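Local coordinates for nucleoporin-like protein RIP (Homo sapiens, PDB 2OLM) that acts as a cofactor for HIV-1 Rev and is required for vesicle docking or fusion in acrosome biogenesis, this piece being its zinc-binding Arf-GAP domain, at residues K27-D32 with E118-K123; K89-G94 with R124-P129. One frame throughout, in Å; residues are numbered along the deposited sequence.

Interaction 1: K27-D32 with E118-K123. With ZN (zinc ion), chain B.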
loop_
_atom_site.group_PDB
_atom_site.type_symbol
_atom_site.label_atom_id
_atom_site.label_comp_id
_atom_site.label_asym_id
_atom_site.label_seq_id
_atom_site.Cartn_x
_atom_site.Cartn_y
_atom_site.Cartn_z
ATOM N N LYS A 27 8.914 12.555 -5.046
ATOM C CA LYS A 27 10.299 12.801 -4.735
ATOM C C LYS A 27 10.378 13.289 -3.298
ATOM O O LYS A 27 9.493 14.011 -2.832
ATOM C CB LYS A 27 10.881 13.880 -5.666
ATOM C CG LYS A 27 10.955 13.437 -7.115
ATOM C CD LYS A 27 11.980 12.372 -7.305
ATOM N N CYS A 28 11.445 12.863 -2.622
ATOM C CA CYS A 28 11.755 13.302 -1.226
ATOM C C CYS A 28 11.651 14.819 -1.151
ATOM O O CYS A 28 12.275 15.521 -1.930
ATOM C CB CYS A 28 13.145 12.871 -0.837
ATOM S SG CYS A 28 13.588 13.446 0.766
ATOM N N PHE A 29 10.916 15.342 -0.158
ATOM C CA PHE A 29 10.769 16.790 0.028
ATOM C C PHE A 29 12.089 17.478 0.348
ATOM O O PHE A 29 12.237 18.662 0.070
ATOM C CB PHE A 29 9.791 17.072 1.137
ATOM C CG PHE A 29 9.539 18.517 1.328
ATOM C CD1 PHE A 29 9.075 19.286 0.299
ATOM C CD2 PHE A 29 9.780 19.113 2.564
ATOM C CE1 PHE A 29 8.920 20.658 0.446
ATOM C CE2 PHE A 29 9.582 20.481 2.727
ATOM C CZ PHE A 29 9.143 21.236 1.677
ATOM N N ASP A 30 13.027 16.800 0.979
ATOM C CA ASP A 30 14.245 17.421 1.423
ATOM C C ASP A 30 15.412 17.346 0.465
ATOM O O ASP A 30 16.151 18.327 0.309
ATOM C CB ASP A 30 14.634 16.938 2.849
ATOM C CG ASP A 30 13.627 17.391 3.880
ATOM O OD1 ASP A 30 13.316 18.631 3.893
ATOM O OD2 ASP A 30 13.124 16.539 4.641
ATOM N N CYS A 31 15.606 16.202 -0.174
ATOM C CA CYS A 31 16.693 16.084 -1.164
ATOM C C CYS A 31 16.271 16.074 -2.623
ATOM O O CYS A 31 17.145 16.298 -3.493
ATOM C CB CYS A 31 17.575 14.865 -0.875
ATOM S SG CYS A 31 16.822 13.257 -1.242
ATOM N N ASP A 32 15.007 15.780 -2.912
ATOM C CA ASP A 32 14.501 15.715 -4.291
ATOM C C ASP A 32 15.251 14.697 -5.140
ATOM O O ASP A 32 15.197 14.784 -6.374
ATOM C CB ASP A 32 14.575 17.112 -4.952
ATOM C CG ASP A 32 13.699 17.225 -6.178
ATOM O OD1 ASP A 32 12.540 16.846 -6.101
ATOM O OD2 ASP A 32 14.197 17.707 -7.237
ATOM N N GLU A 118 18.840 25.094 8.622
ATOM C CA GLU A 118 18.506 26.349 7.938
ATOM C C GLU A 118 17.091 26.326 7.431
ATOM O O GLU A 118 16.397 27.328 7.503
ATOM C CB GLU A 118 19.516 26.644 6.832
ATOM C CG GLU A 118 20.817 27.177 7.417
ATOM C CD GLU A 118 21.725 27.791 6.411
ATOM O OE1 GLU A 118 21.515 27.566 5.191
ATOM O OE2 GLU A 118 22.683 28.448 6.879
ATOM N N LYS A 119 16.631 25.165 6.986
ATOM C CA LYS A 119 15.301 25.042 6.374
ATOM C C LYS A 119 14.190 25.182 7.423
ATOM O O LYS A 119 13.226 25.928 7.242
ATOM C CB LYS A 119 15.171 23.710 5.617
ATOM C CG LYS A 119 13.911 23.502 4.860
ATOM C CD LYS A 119 14.018 22.263 3.964
ATOM C CE LYS A 119 12.740 21.975 3.221
ATOM N NZ LYS A 119 12.836 20.769 2.278
ATOM N N TYR A 120 14.319 24.406 8.498
ATOM C CA TYR A 120 13.229 24.229 9.453
ATOM C C TYR A 120 13.366 25.046 10.719
ATOM O O TYR A 120 12.358 25.454 11.268
ATOM C CB TYR A 120 13.044 22.732 9.824
ATOM C CG TYR A 120 12.612 21.892 8.645
ATOM C CD1 TYR A 120 11.344 22.009 8.093
ATOM C CD2 TYR A 120 13.484 21.010 8.058
ATOM C CE1 TYR A 120 10.971 21.253 6.984
ATOM C CE2 TYR A 120 13.122 20.255 6.971
ATOM C CZ TYR A 120 11.858 20.387 6.431
ATOM O OH TYR A 120 11.424 19.669 5.336
ATOM N N GLU A 121 14.596 25.249 11.189
ATOM C CA GLU A 121 14.828 25.937 12.474
ATOM C C GLU A 121 15.064 27.428 12.262
ATOM O O GLU A 121 14.342 28.282 12.816
ATOM C CB GLU A 121 15.976 25.290 13.251
ATOM C CG GLU A 121 15.790 23.797 13.522
ATOM C CD GLU A 121 16.865 23.168 14.366
ATOM O OE1 GLU A 121 17.843 23.849 14.710
ATOM O OE2 GLU A 121 16.704 21.980 14.686
ATOM N N LYS A 122 16.049 27.739 11.418
ATOM C CA LYS A 122 16.366 29.135 11.127
ATOM C C LYS A 122 15.422 29.742 10.082
ATOM O O LYS A 122 15.357 30.961 9.977
ATOM C CB LYS A 122 17.800 29.258 10.687
ATOM C CG LYS A 122 18.791 28.753 11.754
ATOM C CD LYS A 122 20.192 28.794 11.289
ATOM C CE LYS A 122 21.145 28.238 12.328
ATOM N NZ LYS A 122 22.413 27.787 11.684
ATOM N N LYS A 123 14.707 28.904 9.323
ATOM C CA LYS A 123 13.680 29.376 8.405
ATOM C C LYS A 123 14.250 30.301 7.332
ATOM O O LYS A 123 13.663 31.345 7.007
ATOM C CB LYS A 123 12.534 30.013 9.200
ATOM C CG LYS A 123 11.700 28.961 9.831
ATOM C CD LYS A 123 10.768 29.501 10.867
ATOM C CE LYS A 123 9.918 28.370 11.408
ATOM N NZ LYS A 123 9.090 28.818 12.547
HETATM ZN ZN ZN B . 15.857 12.662 0.753
HETATM O O HOH W 1 10.665 17.025 5.698
HETATM O O HOH W 2 14.929 20.855 0.387
#
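Lys-119 and Tyr-120, toward the C-terminal end of helix 109-121, reach Phe-29 and Asp-30 inside the first CxxC knuckle of the Arf-GAP zinc finger. Cys-28 and Cys-31 of that knuckle hold the zinc ion together with Cys-48 and Cys-51. The Lys-119 side chain is fully extended, with CG anti to the backbone N (chi1 -175°). Its NZ makes a salt bridge to Asp-30 OD1 at 2.7 Å, meeting the oxygen on the anti side, somewhat out of the carboxylate plane. The same ammonium group sits over one face of the Phe-29 ring, displaced toward the rim, in a cation-pi contact 3.7 Å from the ring centroid. Tyr-120 OH comes tip to tip with Asp-30 and donates to the syn lone pair of Asp-30 OD1 at 2.6 Å. Ring and carboxylate are almost perpendicular, 88° apart. Two donors therefore grip one buried carboxylate oxygen, which probably stabilises its negative charge. The Tyr-120 OH also lies near the edge of the Phe-29 ring. Two waters extend the polar network. One joins Lys-119 NZ to the backbone O of Asp-30. The other donates to Asp-30 OD2 at 2.7 Å and to Tyr-120 OH at 2.8 Å.

Interaction 2: K89-G94 with R124-P129; sequences KQIWLG and RWYVPP
Trp-92 and Tyr-126 bring their rings together obliquely, with planes at 56° and centroids 5.1 Å apart. One face of the Trp-92 indole takes Tyr-126 CE1 and Ile-91 CG2, both displaced toward the rim. Seen from the tyrosine, Trp-92 CE3 lies at the ring edge, 3.7 Å from Tyr-126 CD1. The two side chains lie side by side and point the same way. CG of Tyr-126 stands anti to its backbone N (chi1 178°). Ile-91 CG2 packs against Tyr-126 CE1 at 3.5 Å. The other branch of Ile-91 ends in CD1, which meets CB of Pro-129 at 4.0 Å. The indole of Trp-125 has CG of its own neighbour Arg-124 over the centre of one face. Of the Trp-125 side chain, it is CB that approaches the other segment, close to Trp-92 O.

The backbones are joined by one hydrogen bond, from Val-127 N to Ile-91 O at 2.9 Å, with an N-H...O angle of 166°. Ile-91 O also receives a CA-H...O contact from Tyr-126. A second such contact runs from Ile-91 CA to Val-127 O at 3.4 Å. Val-127 CG2 rests on Gly-94 CA at 3.8 Å.

This is the packing of a loop segment of the Arf-GAP domain over the C-terminal end of a helix. Residues 89-94 close helix 84-92 and turn into the loop beyond it. Residues 124-129 lie in the link from helix 109-121 and enter helix 129-133 at Pro-129. Trp-125 also packs on Glu-118 and Lys-119 of helix 109-121, and Ile-91 touches Ala-132 of helix 129-133, so the contact lies among all three helices.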
loop_
_atom_site.group_PDB
_atom_site.type_symbol
_atom_site.label_atom_id
_atom_site.label_comp_id
_atom_site.label_asym_id
_atom_site.label_seq_id
_atom_site.Cartn_x
_atom_site.Cartn_y
_atom_site.Cartn_z
ATOM N N LYS A 89 6.321 22.862 0.194
ATOM C CA LYS A 89 7.253 23.647 -0.649
ATOM C C LYS A 89 6.942 25.138 -0.528
ATOM O O LYS A 89 7.843 25.983 -0.425
ATOM C CB LYS A 89 7.125 23.227 -2.116
ATOM C CG LYS A 89 7.959 24.021 -3.093
ATOM C CD LYS A 89 7.618 23.600 -4.547
ATOM N N GLN A 90 5.655 25.454 -0.536
ATOM C CA GLN A 90 5.241 26.848 -0.495
ATOM C C GLN A 90 5.585 27.522 0.843
ATOM O O GLN A 90 5.745 28.755 0.910
ATOM C CB GLN A 90 3.756 26.951 -0.791
ATOM C CG GLN A 90 3.385 26.451 -2.204
ATOM C CD GLN A 90 4.069 27.249 -3.291
ATOM O OE1 GLN A 90 4.248 28.456 -3.150
ATOM N NE2 GLN A 90 4.494 26.580 -4.362
ATOM N N ILE A 91 5.707 26.730 1.904
ATOM C CA ILE A 91 6.030 27.214 3.254
ATOM C C ILE A 91 7.545 27.188 3.461
ATOM O O ILE A 91 8.211 28.222 3.471
ATOM C CB ILE A 91 5.297 26.357 4.336
ATOM C CG1 ILE A 91 3.786 26.520 4.157
ATOM C CG2 ILE A 91 5.773 26.743 5.752
ATOM C CD1 ILE A 91 2.955 25.420 4.877
ATOM N N TRP A 92 8.088 25.994 3.563
ATOM C CA TRP A 92 9.482 25.813 3.963
ATOM C C TRP A 92 10.504 26.195 2.873
ATOM O O TRP A 92 11.670 26.472 3.172
ATOM C CB TRP A 92 9.698 24.347 4.427
ATOM C CG TRP A 92 8.786 23.993 5.527
ATOM C CD1 TRP A 92 7.642 23.249 5.431
ATOM C CD2 TRP A 92 8.878 24.420 6.891
ATOM N NE1 TRP A 92 7.002 23.200 6.656
ATOM C CE2 TRP A 92 7.755 23.904 7.561
ATOM C CE3 TRP A 92 9.811 25.181 7.608
ATOM C CZ2 TRP A 92 7.516 24.158 8.929
ATOM C CZ3 TRP A 92 9.609 25.394 8.960
ATOM C CH2 TRP A 92 8.451 24.891 9.602
ATOM N N LEU A 93 10.050 26.160 1.618
ATOM C CA LEU A 93 10.871 26.520 0.487
ATOM C C LEU A 93 10.185 27.659 -0.296
ATOM O O LEU A 93 10.467 27.839 -1.490
ATOM C CB LEU A 93 11.105 25.319 -0.455
ATOM C CG LEU A 93 11.836 24.148 0.164
ATOM C CD1 LEU A 93 11.790 22.966 -0.787
ATOM C CD2 LEU A 93 13.261 24.528 0.564
ATOM N N GLY A 94 9.341 28.455 0.346
ATOM C CA GLY A 94 8.611 29.504 -0.384
ATOM C C GLY A 94 9.514 30.525 -1.012
ATOM O O GLY A 94 9.146 31.126 -2.048
ATOM N N ARG A 124 15.341 29.891 6.741
ATOM C CA ARG A 124 16.019 30.723 5.758
ATOM C C ARG A 124 15.133 31.025 4.528
ATOM O O ARG A 124 15.261 32.138 3.946
ATOM C CB ARG A 124 17.291 30.037 5.304
ATOM C CG ARG A 124 18.051 30.790 4.207
ATOM C CD ARG A 124 19.434 30.235 4.084
ATOM N NE ARG A 124 20.181 30.902 3.021
ATOM C CZ ARG A 124 21.401 30.552 2.649
ATOM N NH1 ARG A 124 22.032 29.589 3.299
ATOM N NH2 ARG A 124 22.004 31.201 1.655
ATOM N N TRP A 125 14.287 30.096 4.105
ATOM C CA TRP A 125 13.513 30.235 2.843
ATOM C C TRP A 125 12.025 30.251 3.097
ATOM O O TRP A 125 11.229 29.909 2.226
ATOM C CB TRP A 125 13.853 29.074 1.871
ATOM C CG TRP A 125 15.289 28.967 1.555
ATOM C CD1 TRP A 125 16.000 29.750 0.659
ATOM C CD2 TRP A 125 16.260 28.049 2.112
ATOM N NE1 TRP A 125 17.313 29.365 0.630
ATOM C CE2 TRP A 125 17.498 28.324 1.519
ATOM C CE3 TRP A 125 16.180 27.004 3.049
ATOM C CZ2 TRP A 125 18.650 27.619 1.838
ATOM C CZ3 TRP A 125 17.331 26.314 3.359
ATOM C CH2 TRP A 125 18.542 26.614 2.752
ATOM N N TYR A 126 11.632 30.626 4.321
ATOM C CA TYR A 126 10.306 30.355 4.840
ATOM C C TYR A 126 9.296 31.452 4.515
ATOM O O TYR A 126 9.601 32.649 4.668
ATOM C CB TYR A 126 10.448 30.224 6.360
ATOM C CG TYR A 126 9.203 29.978 7.195
ATOM C CD1 TYR A 126 8.738 28.686 7.420
ATOM C CD2 TYR A 126 8.544 31.018 7.837
ATOM C CE1 TYR A 126 7.627 28.446 8.214
ATOM C CE2 TYR A 126 7.477 30.790 8.628
ATOM C CZ TYR A 126 7.005 29.502 8.829
ATOM O OH TYR A 126 5.927 29.273 9.677
ATOM N N VAL A 127 8.095 31.049 4.113
ATOM C CA VAL A 127 6.925 31.921 4.016
ATOM C C VAL A 127 5.856 31.361 4.967
ATOM O O VAL A 127 5.560 30.171 4.923
ATOM C CB VAL A 127 6.381 31.960 2.578
ATOM C CG1 VAL A 127 5.091 32.818 2.507
ATOM C CG2 VAL A 127 7.441 32.494 1.614
ATOM N N PRO A 128 5.328 32.203 5.870
ATOM C CA PRO A 128 4.362 31.677 6.846
ATOM C C PRO A 128 3.161 31.027 6.182
ATOM O O PRO A 128 2.714 31.477 5.116
ATOM C CB PRO A 128 3.933 32.940 7.617
ATOM C CG PRO A 128 5.006 33.879 7.464
ATOM C CD PRO A 128 5.648 33.613 6.121
ATOM N N PRO A 129 2.639 29.953 6.776
ATOM C CA PRO A 129 1.556 29.228 6.138
ATOM C C PRO A 129 0.334 30.018 5.710
ATOM O O PRO A 129 -0.242 29.697 4.686
ATOM C CB PRO A 129 1.170 28.168 7.186
ATOM C CG PRO A 129 2.353 28.012 8.008
ATOM C CD PRO A 129 3.116 29.269 7.988
#

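In the fold
Interaction 1 is buried and lies nearer the centre of the chain than interaction 2. Interaction 2 is only partly buried and lies further out on the same side, with centres about 10 Å apart. Their segments alternate along the sequence. The chemistry follows the place. Interaction 1 is polar and charged, and ties the zinc knuckle to the end of helix 109-121. Interaction 2 is mainly apolar and backbone packing, between the end of helix 84-92 and the segment that follows helix 109-121. They share a border. Glu-118 OE1 forms a salt bridge with Arg-124 NH1, and Trp-92 CE3 packs on Tyr-120 CD1. Helix 84-92 meets the zinc finger there too, through Phe-29 against Lys-89.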